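PDB 4D3D: imine reductase, which catalyses the NADPH-dependent, S-selective reduction of imines such as 2-methylpyrroline to amines. Local coordinates for residues L199-A204 and E216-Y221; T237-E242 and P246-R251. One frame throughout, in Å; residues are numbered along the deposited sequence.

Contact 1 (L199-A204 and E216-Y221); sequences LSYLHA and EQFLPY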
# COMPACT_ATOMS: atom_id res chain seq x y z
N LEU B 199 -1.57 1.16 7.17
CA LEU B 199 -1.05 2.18 8.03
C LEU B 199 -0.85 3.51 7.27
O LEU B 199 -0.96 4.59 7.85
CB LEU B 199 0.30 1.85 8.71
CG LEU B 199 0.20 0.89 9.90
CD1 LEU B 199 1.38 0.94 10.82
CD2 LEU B 199 -1.09 0.84 10.59
N SER B 200 -0.44 3.43 6.01
CA SER B 200 -0.26 4.68 5.28
C SER B 200 -1.57 5.42 5.09
O SER B 200 -1.58 6.65 5.11
CB SER B 200 0.39 4.42 3.90
OG SER B 200 -0.46 3.95 2.89
N TYR B 201 -2.65 4.69 4.94
CA TYR B 201 -4.03 5.23 4.91
C TYR B 201 -4.35 5.93 6.22
O TYR B 201 -4.79 7.11 6.23
CB TYR B 201 -5.06 4.19 4.59
CG TYR B 201 -6.44 4.63 4.91
CD1 TYR B 201 -7.08 5.61 4.15
CD2 TYR B 201 -7.06 4.21 6.11
CE1 TYR B 201 -8.34 6.11 4.53
CE2 TYR B 201 -8.30 4.66 6.50
CZ TYR B 201 -8.95 5.61 5.73
OH TYR B 201 -10.22 6.11 6.10
N LEU B 202 -4.06 5.30 7.35
CA LEU B 202 -4.28 5.97 8.68
C LEU B 202 -3.46 7.21 8.89
O LEU B 202 -3.89 8.23 9.48
CB LEU B 202 -4.06 5.00 9.83
CG LEU B 202 -5.05 3.81 9.85
CD1 LEU B 202 -4.63 2.81 10.91
CD2 LEU B 202 -6.49 4.14 10.09
N HIS B 203 -2.22 7.14 8.44
CA HIS B 203 -1.30 8.21 8.49
C HIS B 203 -1.81 9.44 7.64
O HIS B 203 -1.84 10.59 8.17
CB HIS B 203 0.06 7.76 8.01
CG HIS B 203 1.11 8.78 8.20
ND1 HIS B 203 1.44 9.72 7.22
CD2 HIS B 203 1.87 9.10 9.28
CE1 HIS B 203 2.34 10.57 7.70
NE2 HIS B 203 2.65 10.18 8.93
N ALA B 204 -2.16 9.15 6.41
CA ALA B 204 -2.76 10.14 5.48
C ALA B 204 -4.05 10.73 6.10
O ALA B 204 -4.26 11.99 6.09
CB ALA B 204 -3.04 9.53 4.14
N GLU B 216 -14.96 10.55 5.85
CA GLU B 216 -16.00 10.49 4.80
C GLU B 216 -15.63 11.32 3.56
O GLU B 216 -15.80 10.84 2.41
CB GLU B 216 -17.35 10.98 5.41
CG GLU B 216 -18.51 10.88 4.41
CD GLU B 216 -18.90 9.44 4.08
OE1 GLU B 216 -18.51 8.50 4.85
OE2 GLU B 216 -19.59 9.24 3.06
N GLN B 217 -15.04 12.45 3.78
CA GLN B 217 -14.53 13.35 2.72
C GLN B 217 -13.35 12.70 1.95
O GLN B 217 -13.32 12.73 0.72
CB GLN B 217 -14.09 14.67 3.27
CG GLN B 217 -15.26 15.59 3.68
CD GLN B 217 -14.76 16.90 4.27
OE1 GLN B 217 -14.19 16.93 5.34
NE2 GLN B 217 -14.98 17.99 3.55
N PHE B 218 -12.46 12.06 2.70
CA PHE B 218 -11.29 11.39 2.09
C PHE B 218 -11.60 10.11 1.38
O PHE B 218 -10.88 9.75 0.41
CB PHE B 218 -10.21 11.20 3.21
CG PHE B 218 -8.88 10.69 2.72
CD1 PHE B 218 -8.33 11.03 1.49
CD2 PHE B 218 -8.08 9.92 3.61
CE1 PHE B 218 -7.08 10.59 1.12
CE2 PHE B 218 -6.83 9.49 3.25
CZ PHE B 218 -6.33 9.81 2.00
N LEU B 219 -12.64 9.37 1.81
CA LEU B 219 -13.02 8.09 1.28
C LEU B 219 -12.87 7.87 -0.24
O LEU B 219 -12.18 6.96 -0.68
CB LEU B 219 -14.47 7.71 1.73
CG LEU B 219 -15.08 6.46 1.20
CD1 LEU B 219 -14.30 5.20 1.54
CD2 LEU B 219 -16.57 6.31 1.66
N PRO B 220 -13.54 8.66 -1.09
CA PRO B 220 -13.45 8.35 -2.52
C PRO B 220 -12.04 8.55 -3.10
O PRO B 220 -11.70 7.89 -4.08
CB PRO B 220 -14.41 9.36 -3.19
CG PRO B 220 -14.63 10.41 -2.19
CD PRO B 220 -14.46 9.80 -0.80
N TYR B 221 -11.26 9.42 -2.48
CA TYR B 221 -9.90 9.76 -2.96
C TYR B 221 -8.93 8.67 -2.47
O TYR B 221 -8.07 8.18 -3.23
CB TYR B 221 -9.48 11.11 -2.41
CG TYR B 221 -10.35 12.22 -2.95
CD1 TYR B 221 -10.27 12.61 -4.24
CD2 TYR B 221 -11.28 12.83 -2.14
CE1 TYR B 221 -11.17 13.59 -4.75
CE2 TYR B 221 -12.17 13.83 -2.64
CZ TYR B 221 -12.03 14.23 -3.94
OH TYR B 221 -12.89 15.22 -4.44
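The long helix 182-210, which leads from the Rossmann-type domain into the helical C-terminal domain, meets the start of helix 215-242 through the side chains of Tyr201, Ala204 and Phe218. Phe218 reaches across the gap between the helices, where the closest pair of CA atoms, Ala204 CA and Phe218 CA, is 9.3 Å apart. Its ring extends toward the other helix because chi1 (-173°) sets CG opposite the backbone N, and it lays its CE2-CZ side against the methyl group of Ala204. Ala204 CB stands 3.9 Å from Phe218 CE2 and equally far from CZ. Tyr201 arrives from the preceding turn of helix 182-210, its ring slid alongside that of Phe218. The two planes lie 10° apart, but the centroids are 5.9 Å from each other, so the rings barely overlap. Their nearest approach is Tyr201 CE1 to Phe218 CE2, 3.9 Å.

No hydrogen bond crosses between the segments; the contact is apolar and buried. Tyr201 also packs on Ala215, Ala222 and Met226 of helix 215-242. The second subunit closes in around the pair, its Ile189 against Phe218 and its Thr237 against Tyr201. Such an aromatic contact between consecutive helices belongs to the interlocked, all-helical dimer core typical of imine reductases and their 6-phosphogluconate dehydrogenase-like relatives.

Contact 2 (T237-E242 and P246-R251); sequences TPRLDE and PGDVDR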
# COMPACT_ATOMS: atom_id res chain seq x y z
N THR B 237 5.86 -4.78 -13.57
CA THR B 237 6.14 -6.23 -13.49
C THR B 237 7.15 -6.79 -14.50
O THR B 237 8.19 -7.36 -14.13
CB THR B 237 4.81 -7.02 -13.41
OG1 THR B 237 4.25 -6.87 -12.09
CG2 THR B 237 4.97 -8.46 -13.71
N PRO B 238 6.90 -6.61 -15.82
CA PRO B 238 7.83 -7.17 -16.82
C PRO B 238 9.20 -6.52 -16.79
O PRO B 238 10.19 -7.22 -17.04
CB PRO B 238 7.07 -6.95 -18.16
CG PRO B 238 6.08 -5.85 -17.88
CD PRO B 238 5.73 -5.98 -16.43
N ARG B 239 9.28 -5.22 -16.43
CA ARG B 239 10.58 -4.52 -16.28
C ARG B 239 11.39 -5.13 -15.08
O ARG B 239 12.57 -5.40 -15.14
CB ARG B 239 10.36 -3.02 -16.11
CG ARG B 239 9.73 -2.38 -17.37
CD ARG B 239 8.98 -1.09 -17.20
NE ARG B 239 9.74 -0.15 -16.49
CZ ARG B 239 10.09 1.08 -16.90
NH1 ARG B 239 9.71 1.54 -18.08
NH2 ARG B 239 10.83 1.82 -16.05
N LEU B 240 10.68 -5.25 -13.94
CA LEU B 240 11.28 -5.83 -12.76
C LEU B 240 11.82 -7.22 -13.08
O LEU B 240 12.98 -7.54 -12.63
CB LEU B 240 10.22 -5.89 -11.65
CG LEU B 240 10.03 -4.51 -10.93
CD1 LEU B 240 8.64 -4.38 -10.28
CD2 LEU B 240 11.12 -4.27 -9.93
N ASP B 241 11.05 -8.03 -13.80
CA ASP B 241 11.50 -9.40 -14.15
C ASP B 241 12.70 -9.44 -15.10
O ASP B 241 13.51 -10.40 -15.04
CB ASP B 241 10.37 -10.30 -14.66
CG ASP B 241 9.50 -10.87 -13.52
OD1 ASP B 241 9.95 -10.77 -12.35
OD2 ASP B 241 8.39 -11.30 -13.86
N GLU B 242 12.91 -8.35 -15.82
CA GLU B 242 14.14 -8.18 -16.61
C GLU B 242 15.32 -7.54 -15.88
O GLU B 242 16.44 -7.45 -16.41
CB GLU B 242 13.80 -7.40 -17.91
CG GLU B 242 12.99 -8.15 -18.91
CD GLU B 242 13.86 -9.13 -19.72
OE1 GLU B 242 14.80 -8.70 -20.44
OE2 GLU B 242 13.62 -10.37 -19.61
N PRO B 246 14.80 1.60 -16.25
CA PRO B 246 15.10 2.86 -16.98
C PRO B 246 14.25 3.98 -16.51
O PRO B 246 13.09 3.77 -16.12
CB PRO B 246 14.72 2.50 -18.43
CG PRO B 246 13.69 1.48 -18.29
CD PRO B 246 14.09 0.64 -17.13
N GLY B 247 14.76 5.21 -16.60
CA GLY B 247 13.98 6.35 -16.21
C GLY B 247 13.10 6.96 -17.27
O GLY B 247 12.96 8.16 -17.28
N ASP B 248 12.46 6.14 -18.10
CA ASP B 248 11.68 6.70 -19.23
C ASP B 248 10.32 7.28 -18.86
O ASP B 248 9.87 8.19 -19.53
CB ASP B 248 11.59 5.70 -20.36
CG ASP B 248 10.97 4.36 -19.93
OD1 ASP B 248 11.12 3.95 -18.77
OD2 ASP B 248 10.38 3.71 -20.78
N VAL B 249 9.65 6.79 -17.81
CA VAL B 249 8.39 7.31 -17.33
C VAL B 249 8.49 7.91 -15.97
O VAL B 249 7.57 8.56 -15.50
CB VAL B 249 7.25 6.25 -17.40
CG1 VAL B 249 7.16 5.67 -18.81
CG2 VAL B 249 7.50 5.09 -16.41
N ASP B 250 9.61 7.69 -15.26
CA ASP B 250 9.76 8.25 -13.95
C ASP B 250 11.26 8.20 -13.53
O ASP B 250 11.97 7.33 -13.94
CB ASP B 250 8.91 7.53 -12.85
CG ASP B 250 9.57 6.20 -12.36
OD1 ASP B 250 9.53 5.16 -13.02
OD2 ASP B 250 10.25 6.27 -11.29
N ARG B 251 11.67 9.21 -12.77
CA ARG B 251 13.08 9.28 -12.31
C ARG B 251 13.12 9.33 -10.76
O ARG B 251 12.38 10.05 -10.07
CB ARG B 251 13.78 10.52 -12.92
CG ARG B 251 14.00 10.22 -14.44
CD ARG B 251 14.95 11.08 -15.17
NE ARG B 251 14.89 10.83 -16.63
CZ ARG B 251 15.61 9.97 -17.37
NH1 ARG B 251 16.48 9.10 -16.87
NH2 ARG B 251 15.39 9.96 -18.68
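Arg239 grips the loop 246-251 from the last turns of helix 215-242, meeting both Pro246 and Asp248 with its guanidinium group. Ahead of it, Thr237 faces the second subunit, packing on Glu216 of that chain, and its OG1 is hydrogen-bonded to Val233 O one turn back. From Arg239 the side chain heads toward the loop and then bends at chi3, which turns one face of the guanidinium to the Pro246 ring and its edge to the Asp248 carboxylate. Arg239 NH1 forms a salt bridge to Asp248 OD1 at 2.9 Å, with an N-H...O angle of 159°. The carboxylate offers the syn lone pair of OD1 at the edge of the guanidinium, and the two planes are only 10° apart. Arg239 NH2 makes a second, more bent hydrogen bond, 3.0 Å long, to Pro246 O. That acceptor is tilted 24° from the guanidinium plane, although the donor lies in the carbonyl plane. The proline ring itself covers one face of the guanidinium, Pro246 CD resting 3.6 Å from Arg239 NH2. Asp250 OD1, hydrogen-bonded to Tyr236 OH and Ser295 OG, adds a negative charge near Arg239 NH2 without touching it, at 4.7 Å.

Farther along, Leu240 packs on His245 and Thr297 and on Leu205 of the second subunit, which also holds Asp241. The arginine is thus fixed by a salt bridge to Asp248, a hydrogen bond to the neutral carbonyl of Pro246 and the proline ring over one face, tying the helix end to the loop that follows; the neighbouring acidic groups would be expected to stabilise its positive charge.

Contact 1 closes before contact 2 opens along the chain, and both use helix 215-242: residues 216-221 near its start, residues 237-242 near its end. Their centres are 28 Å apart and their nearest atoms about 18 Å, so they do not touch. Contact 1 joins this helix to the preceding helix 182-210, whereas contact 2 joins it to the loop before helix 252-268. Both lie in the C-terminal domain and touch the second subunit, where the two ends of the helix meet across the dimer: Asp241 OD2 accepts a hydrogen bond from Glu216 N of the other chain. The helix is therefore held within its own chain and by its partner.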